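Local coordinates for glia-derived nexin (Homo sapiens, PDB 4DY0), which inhibits serine proteases such as thrombin, trypsin and urokinase, binds heparin and promotes neurite extension by blocking thrombin, at residues I32-H37 against A281-K286; S41-L46 against K56-V61; E287-K290 against D296-D299. One frame throughout, in Å; residues are numbered along the deposited sequence.

Interaction 1: residues I32-H37 against A281-K286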
loop_
_atom_site.group_PDB
_atom_site.type_symbol
_atom_site.label_atom_id
_atom_site.label_comp_id
_atom_site.label_asym_id
_atom_site.label_seq_id
_atom_site.Cartn_x
_atom_site.Cartn_y
_atom_site.Cartn_z
ATOM N N ILE A 32 7.442 -0.637 7.595
ATOM C CA ILE A 32 6.012 -0.685 7.346
ATOM C C ILE A 32 5.749 -0.373 5.881
ATOM O O ILE A 32 6.114 0.694 5.392
ATOM C CB ILE A 32 5.254 0.316 8.231
ATOM C CG1 ILE A 32 5.500 0.012 9.712
ATOM C CG2 ILE A 32 3.770 0.273 7.924
ATOM C CD1 ILE A 32 4.929 -1.322 10.167
ATOM N N VAL A 33 5.137 -1.320 5.178
ATOM C CA VAL A 33 4.810 -1.130 3.772
ATOM C C VAL A 33 3.344 -1.436 3.530
ATOM O O VAL A 33 2.907 -2.582 3.630
ATOM C CB VAL A 33 5.689 -1.997 2.856
ATOM C CG1 VAL A 33 5.452 -1.631 1.394
ATOM C CG2 VAL A 33 7.150 -1.819 3.221
ATOM N N ILE A 34 2.596 -0.387 3.218
ATOM C CA ILE A 34 1.156 -0.451 3.058
ATOM C C ILE A 34 0.792 -0.059 1.631
ATOM O O ILE A 34 1.576 0.603 0.939
ATOM C CB ILE A 34 0.482 0.561 4.006
ATOM C CG1 ILE A 34 0.663 0.132 5.466
ATOM C CG2 ILE A 34 -0.978 0.744 3.661
ATOM C CD1 ILE A 34 0.048 -1.193 5.785
ATOM N N SER A 35 -0.393 -0.468 1.190
ATOM C CA SER A 35 -0.941 0.031 -0.064
ATOM C C SER A 35 -2.191 0.844 0.227
ATOM O O SER A 35 -3.264 0.282 0.423
ATOM C CB SER A 35 -1.277 -1.111 -1.012
ATOM O OG SER A 35 -1.920 -0.604 -2.165
ATOM N N PRO A 36 -2.053 2.178 0.284
ATOM C CA PRO A 36 -3.197 3.019 0.632
ATOM C C PRO A 36 -4.395 2.777 -0.279
ATOM O O PRO A 36 -5.534 2.724 0.192
ATOM C CB PRO A 36 -2.655 4.438 0.444
ATOM C CG PRO A 36 -1.184 4.301 0.727
ATOM C CD PRO A 36 -0.810 2.957 0.144
ATOM N N HIS A 37 -4.145 2.631 -1.575
ATOM C CA HIS A 37 -5.232 2.385 -2.512
ATOM C C HIS A 37 -5.866 1.017 -2.282
ATOM O O HIS A 37 -7.082 0.855 -2.411
ATOM C CB HIS A 37 -4.751 2.485 -3.954
ATOM C CG HIS A 37 -5.809 2.149 -4.953
ATOM N ND1 HIS A 37 -6.713 3.080 -5.417
ATOM C CD2 HIS A 37 -6.130 0.979 -5.554
ATOM C CE1 HIS A 37 -7.534 2.500 -6.274
ATOM N NE2 HIS A 37 -7.201 1.227 -6.375
ATOM N N ALA A 281 6.074 -6.135 3.728
ATOM C CA ALA A 281 5.433 -6.158 5.032
ATOM C C ALA A 281 4.000 -6.664 4.933
ATOM O O ALA A 281 3.326 -6.471 3.922
ATOM C CB ALA A 281 5.463 -4.777 5.664
ATOM N N GLN A 282 3.545 -7.322 5.988
ATOM C CA GLN A 282 2.162 -7.741 6.082
ATOM C C GLN A 282 1.552 -7.103 7.316
ATOM O O GLN A 282 2.255 -6.791 8.273
ATOM C CB GLN A 282 2.060 -9.260 6.180
ATOM C CG GLN A 282 0.640 -9.757 6.368
ATOM C CD GLN A 282 0.578 -11.221 6.755
ATOM O OE1 GLN A 282 1.198 -12.073 6.114
ATOM N NE2 GLN A 282 -0.177 -11.522 7.808
ATOM N N THR A 283 0.243 -6.910 7.301
ATOM C CA THR A 283 -0.402 -6.294 8.432
ATOM C C THR A 283 -1.883 -6.637 8.474
ATOM O O THR A 283 -2.507 -6.879 7.442
ATOM C CB THR A 283 -0.223 -4.763 8.397
ATOM O OG1 THR A 283 -0.324 -4.241 9.724
ATOM C CG2 THR A 283 -1.278 -4.111 7.516
ATOM N N ASP A 284 -2.434 -6.673 9.682
ATOM C CA ASP A 284 -3.863 -6.827 9.870
ATOM C C ASP A 284 -4.460 -5.436 10.025
ATOM O O ASP A 284 -4.111 -4.707 10.953
ATOM C CB ASP A 284 -4.138 -7.675 11.112
ATOM C CG ASP A 284 -5.602 -8.035 11.263
ATOM O OD1 ASP A 284 -6.416 -7.588 10.431
ATOM O OD2 ASP A 284 -5.939 -8.761 12.220
ATOM N N LEU A 285 -5.362 -5.069 9.120
ATOM C CA LEU A 285 -5.917 -3.716 9.090
ATOM C C LEU A 285 -6.976 -3.463 10.160
ATOM O O LEU A 285 -7.397 -2.326 10.361
ATOM C CB LEU A 285 -6.496 -3.419 7.704
ATOM C CG LEU A 285 -5.567 -2.775 6.671
ATOM C CD1 LEU A 285 -4.106 -2.989 7.025
ATOM C CD2 LEU A 285 -5.874 -3.282 5.265
ATOM N N LYS A 286 -7.399 -4.516 10.847
ATOM C CA LYS A 286 -8.509 -4.425 11.801
ATOM C C LYS A 286 -8.440 -3.254 12.790
ATOM O O LYS A 286 -9.344 -2.417 12.828
ATOM C CB LYS A 286 -8.677 -5.744 12.562
ATOM C CG LYS A 286 -9.710 -5.684 13.681
ATOM C CD LYS A 286 -10.193 -7.069 14.073
ATOM C CE LYS A 286 -9.053 -7.938 14.564
ATOM N NZ LYS A 286 -9.512 -9.314 14.878
#

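Interaction 2: residues S41-L46 against K56-V61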
loop_
_atom_site.group_PDB
_atom_site.type_symbol
_atom_site.label_atom_id
_atom_site.label_comp_id
_atom_site.label_asym_id
_atom_site.label_seq_id
_atom_site.Cartn_x
_atom_site.Cartn_y
_atom_site.Cartn_z
ATOM N N SER A 41 -9.800 -0.052 -1.779
ATOM C CA SER A 41 -10.494 -1.136 -2.467
ATOM C C SER A 41 -11.091 -2.149 -1.492
ATOM O O SER A 41 -12.244 -2.567 -1.630
ATOM C CB SER A 41 -9.547 -1.833 -3.442
ATOM O OG SER A 41 -8.975 -0.889 -4.333
ATOM N N VAL A 42 -10.221 -2.592 -0.535
ATOM C CA VAL A 42 -10.679 -3.536 0.477
ATOM C C VAL A 42 -11.938 -3.048 1.202
ATOM O O VAL A 42 -12.834 -3.835 1.501
ATOM C CB VAL A 42 -9.556 -3.848 1.479
ATOM C CG1 VAL A 42 -10.127 -4.325 2.797
ATOM C CG2 VAL A 42 -8.602 -4.879 0.881
ATOM N N LEU A 43 -12.089 -1.699 1.512
ATOM C CA LEU A 43 -13.268 -1.145 2.163
ATOM C C LEU A 43 -14.462 -1.158 1.205
ATOM O O LEU A 43 -15.593 -1.411 1.614
ATOM C CB LEU A 43 -12.999 0.269 2.691
ATOM C CG LEU A 43 -11.998 0.422 3.852
ATOM C CD1 LEU A 43 -11.748 1.894 4.179
ATOM C CD2 LEU A 43 -12.465 -0.324 5.103
ATOM N N GLY A 44 -14.206 -0.888 -0.072
ATOM C CA GLY A 44 -15.249 -0.970 -1.092
ATOM C C GLY A 44 -15.801 -2.382 -1.208
ATOM O O GLY A 44 -17.016 -2.594 -1.215
ATOM N N MET A 45 -14.898 -3.352 -1.291
ATOM C CA MET A 45 -15.274 -4.755 -1.313
ATOM C C MET A 45 -16.251 -5.081 -0.187
ATOM O O MET A 45 -17.307 -5.663 -0.423
ATOM C CB MET A 45 -14.025 -5.633 -1.208
ATOM C CG MET A 45 -13.210 -5.677 -2.496
ATOM S SD MET A 45 -11.452 -6.021 -2.256
ATOM C CE MET A 45 -11.524 -7.386 -1.106
ATOM N N LEU A 46 -15.894 -4.695 1.034
ATOM C CA LEU A 46 -16.739 -4.945 2.202
ATOM C C LEU A 46 -18.032 -4.128 2.184
ATOM O O LEU A 46 -19.046 -4.553 2.729
ATOM C CB LEU A 46 -15.968 -4.655 3.493
ATOM C CG LEU A 46 -14.825 -5.611 3.829
ATOM C CD1 LEU A 46 -14.128 -5.173 5.096
ATOM C CD2 LEU A 46 -15.352 -7.021 3.979
ATOM N N LYS A 56 -23.208 1.896 7.275
ATOM C CA LYS A 56 -23.165 3.307 7.653
ATOM C C LYS A 56 -21.763 3.759 8.093
ATOM O O LYS A 56 -21.274 4.805 7.662
ATOM C CB LYS A 56 -24.203 3.587 8.751
ATOM C CG LYS A 56 -24.265 5.032 9.223
ATOM N N GLN A 57 -21.115 2.975 8.948
ATOM C CA GLN A 57 -19.760 3.309 9.390
ATOM C C GLN A 57 -18.784 3.338 8.217
ATOM O O GLN A 57 -17.971 4.252 8.097
ATOM C CB GLN A 57 -19.279 2.330 10.459
ATOM C CG GLN A 57 -20.079 2.396 11.752
ATOM C CD GLN A 57 -19.615 1.376 12.776
ATOM O OE1 GLN A 57 -18.977 0.378 12.433
ATOM N NE2 GLN A 57 -19.942 1.619 14.042
ATOM N N LEU A 58 -18.872 2.337 7.347
ATOM C CA LEU A 58 -18.016 2.286 6.166
ATOM C C LEU A 58 -18.218 3.506 5.267
ATOM O O LEU A 58 -17.253 4.157 4.860
ATOM C CB LEU A 58 -18.267 1.001 5.378
ATOM C CG LEU A 58 -17.557 -0.246 5.909
ATOM C CD1 LEU A 58 -18.203 -1.521 5.361
ATOM C CD2 LEU A 58 -16.072 -0.186 5.568
ATOM N N ALA A 59 -19.477 3.814 4.967
ATOM C CA ALA A 59 -19.801 4.926 4.083
ATOM C C ALA A 59 -19.327 6.249 4.670
ATOM O O ALA A 59 -18.831 7.113 3.951
ATOM C CB ALA A 59 -21.302 4.971 3.800
ATOM N N MET A 60 -19.478 6.401 5.979
ATOM C CA MET A 60 -19.044 7.619 6.651
ATOM C C MET A 60 -17.528 7.803 6.564
ATOM O O MET A 60 -17.043 8.901 6.289
ATOM C CB MET A 60 -19.475 7.616 8.119
ATOM C CG MET A 60 -19.159 8.916 8.848
ATOM S SD MET A 60 -18.282 8.663 10.408
ATOM C CE MET A 60 -16.604 8.428 9.838
ATOM N N VAL A 61 -16.781 6.732 6.811
ATOM C CA VAL A 61 -15.324 6.808 6.785
ATOM C C VAL A 61 -14.798 7.006 5.362
ATOM O O VAL A 61 -13.928 7.840 5.121
ATOM C CB VAL A 61 -14.680 5.552 7.392
ATOM C CG1 VAL A 61 -13.181 5.561 7.158
ATOM C CG2 VAL A 61 -14.997 5.456 8.874
#

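Interaction 3: residues E287-K290 against D296-D299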
loop_
_atom_site.group_PDB
_atom_site.type_symbol
_atom_site.label_atom_id
_atom_site.label_comp_id
_atom_site.label_asym_id
_atom_site.label_seq_id
_atom_site.Cartn_x
_atom_site.Cartn_y
_atom_site.Cartn_z
ATOM N N GLU A 287 -7.383 -3.194 13.593
ATOM C CA GLU A 287 -7.303 -2.186 14.657
ATOM C C GLU A 287 -7.304 -0.738 14.151
ATOM O O GLU A 287 -8.075 0.091 14.638
ATOM C CB GLU A 287 -6.107 -2.448 15.574
ATOM C CG GLU A 287 -6.230 -3.740 16.366
ATOM C CD GLU A 287 -7.466 -3.762 17.248
ATOM O OE1 GLU A 287 -7.667 -2.799 18.020
ATOM O OE2 GLU A 287 -8.235 -4.744 17.172
ATOM N N PRO A 288 -6.436 -0.426 13.179
ATOM C CA PRO A 288 -6.420 0.918 12.619
ATOM C C PRO A 288 -7.789 1.316 12.072
ATOM O O PRO A 288 -8.215 2.463 12.236
ATOM C CB PRO A 288 -5.403 0.811 11.481
ATOM C CG PRO A 288 -4.491 -0.288 11.904
ATOM C CD PRO A 288 -5.365 -1.274 12.627
ATOM N N LEU A 289 -8.483 0.382 11.432
ATOM C CA LEU A 289 -9.814 0.687 10.907
ATOM C C LEU A 289 -10.798 1.046 12.027
ATOM O O LEU A 289 -11.613 1.953 11.877
ATOM C CB LEU A 289 -10.342 -0.457 10.034
ATOM C CG LEU A 289 -9.622 -0.605 8.686
ATOM C CD1 LEU A 289 -10.121 -1.815 7.927
ATOM C CD2 LEU A 289 -9.764 0.656 7.836
ATOM N N LYS A 290 -10.718 0.341 13.151
ATOM C CA LYS A 290 -11.544 0.673 14.307
ATOM C C LYS A 290 -11.331 2.124 14.748
ATOM O O LYS A 290 -12.289 2.845 15.016
ATOM C CB LYS A 290 -11.231 -0.248 15.483
ATOM C CG LYS A 290 -11.611 -1.700 15.287
ATOM C CD LYS A 290 -11.375 -2.477 16.582
ATOM C CE LYS A 290 -11.618 -3.963 16.396
ATOM N NZ LYS A 290 -11.492 -4.691 17.685
ATOM N N ASP A 296 -18.259 -2.193 13.881
ATOM C CA ASP A 296 -19.269 -3.250 13.823
ATOM C C ASP A 296 -18.818 -4.505 13.069
ATOM O O ASP A 296 -18.949 -5.618 13.574
ATOM C CB ASP A 296 -20.571 -2.722 13.222
ATOM C CG ASP A 296 -21.288 -1.749 14.139
ATOM O OD1 ASP A 296 -20.724 -1.376 15.194
ATOM O OD2 ASP A 296 -22.423 -1.357 13.804
ATOM N N MET A 297 -18.285 -4.325 11.865
ATOM C CA MET A 297 -17.924 -5.462 11.019
ATOM C C MET A 297 -16.976 -6.452 11.694
ATOM O O MET A 297 -16.867 -7.597 11.265
ATOM C CB MET A 297 -17.325 -4.986 9.696
ATOM C CG MET A 297 -15.910 -4.438 9.791
ATOM S SD MET A 297 -15.388 -3.772 8.195
ATOM C CE MET A 297 -13.630 -3.584 8.467
ATOM N N PHE A 298 -16.294 -6.011 12.747
ATOM C CA PHE A 298 -15.352 -6.874 13.453
ATOM C C PHE A 298 -15.992 -7.528 14.666
ATOM O O PHE A 298 -15.401 -8.405 15.288
ATOM C CB PHE A 298 -14.113 -6.088 13.888
ATOM C CG PHE A 298 -13.365 -5.470 12.748
ATOM C CD1 PHE A 298 -12.737 -6.263 11.804
ATOM C CD2 PHE A 298 -13.281 -4.093 12.625
ATOM C CE1 PHE A 298 -12.043 -5.696 10.748
ATOM C CE2 PHE A 298 -12.589 -3.517 11.573
ATOM C CZ PHE A 298 -11.970 -4.321 10.633
ATOM N N ASP A 299 -17.201 -7.096 15.004
ATOM C CA ASP A 299 -17.869 -7.596 16.197
ATOM C C ASP A 299 -18.803 -8.746 15.855
ATOM O O ASP A 299 -19.600 -8.662 14.923
ATOM C CB ASP A 299 -18.626 -6.472 16.907
ATOM C CG ASP A 299 -19.264 -6.929 18.207
ATOM O OD1 ASP A 299 -20.306 -7.620 18.161
ATOM O OD2 ASP A 299 -18.729 -6.577 19.277
#

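Interaction 1: residues I32-H37 against A281-K286
Ile-34 turns CG1 to the backbone-N side of its CB, opposite the carbonyl carbon (chi1 -68°), and this carries CD1 out to meet Thr-283. There the hydroxyl lies roughly opposite the threonine's own backbone N (chi1 -155°) while CG2 sits between N and the carbonyl carbon, facing the isoleucine. The two methyls, Ile-34 CD1 and Thr-283 CG2, come to 3.6 Å, and the side chains cross at about a right angle. Further back along the strand, Ala-281 points its CB toward Val-33. The methyl settles on the backbone, 3.5 Å from Val-33 N, with Val-33 CB 4.0 Å away. The strands 32-34 and 281-284 cross at 73°, and no hydrogen bond joins the segments. This is the serpin core, where strand 32-34, paired with strand 369-376, crosses over strand 266-284, paired with strand 319-328. Phe-20 and Ile-23 of helix 5-26 also pack against Ile-34. Just past the crossing Ser-35 N-caps helix 36-47, its OG bonded to Gly-38 N, and its own N goes to Gln-322 OE1 on strand 319-328. At the other end, Asp-284 OD1 accepts from the backbone N-H of Lys-286, N to OD1 3.3 Å, a capping bond that reaches the oxygen from well above the carboxylate plane.

Interaction 2: residues S41-L46 against K56-V61
Leu-58 reaches across from helix 52-62 to Leu-43 and Leu-46 on helix 36-47, a helix-to-helix contact of the serpin fold made between two consecutive helices of the chain. The apolar contacts between side chains come first. Leu-58 has CG beside its backbone N and opposite its carbonyl carbon (chi1 -81°), which turns CG toward helix 36-47, and the two methyls branching from it go to separate partners. CD2 meets CD2 of Leu-43 at 3.6 Å, methyl against methyl, with the two side chains crossing obliquely. CD1 instead lies alongside the base of Leu-46, 4.3 Å from its CB. Leu-43 and Leu-46 are three residues apart, so they present themselves on one side of their helix. Ile-294, from a loop, packs on both Leu-43 and Leu-58, and on Val-61 one turn further along; Leu-46 also touches Leu-164 of strand 162-170 and Ile-320 of strand 319-328. An alanine in place of Leu-58 would probably open a gap between the two helices and leave the CD2 methyl of Leu-43 without its mate.

Hydrogen bonding plays no part across the pair; each helix keeps its own backbone bonds, for instance Leu-46 N to Val-42 O at 3.2 Å and Met-60 N to Lys-56 O at 2.9 Å. The last kind of contact is of methyl on backbone. Leu-58 CD2 lies 4.2 Å from Leu-43 O, and Leu-58 CD1 approaches the peptide of Leu-46, equally far, at 4.1 Å, from its C and its O.

Interaction 3: residues E287-K290 against D296-D299
Phe-298 sends its ring toward helix 286-291, where Leu-289 and Lys-290 receive it. The aliphatic contacts fall on different parts of the ring. Leu-289 CB comes to the ring edge, near its plane, 4.1 Å from CE2 of Phe-298, and its CD1 is equally close to CZ. Lys-290 lies obliquely to the ring: its CG is 3.9 Å from Phe-298 CD2, and the extended chain carries CE past the same ring atom. Leu-289 CD1 also touches the methyl CE of Met-297 at 4.0 Å. Met-297 has CG between backbone N and carbonyl carbon (chi1 74°), which lays that CG over the centre of the neighbouring phenylalanine ring, 3.8 Å above its plane, before the chain runs on straight.

No charge pair crosses the contact; within the helix Lys-290 NZ and Glu-287 OE2 form a salt bridge at 3.3 Å whose hydrogen bond is weak, while Asp-296 OD2 makes a salt bridge to Arg-53. Asp-299 N bonds to Asp-296 O, closing the 3-10 turn. Leu-289, Met-297 and Phe-298 all touch Ile-320, at the start of strand 319-328; in this serpin fold, helix 286-291 and the loop after it link strand 266-284 to strand 319-328 and pack on its beginning.

Interaction 2 and interaction 3, with centres about 11 Å apart, form one packed region: Leu-46 CD1 lies 3.6 Å from Met-297 SD, and Gln-57 OE1 probably accepts a hydrogen bond from Asp-296 N at 3.0 Å. Interaction 1, whose centre is about 15 Å from that of interaction 3, joins it through Lys-286 CD, 3.5 Å from Phe-298 CD1; with interaction 2 it shares helix 36-47. Strand 319-328 runs past all three. None lies at the predicted reactive bond, Arg-346 to Ser-347. Strands 162-170 and 319-328 still pair directly, as expected of a native serpin whose reactive loop has not inserted between them.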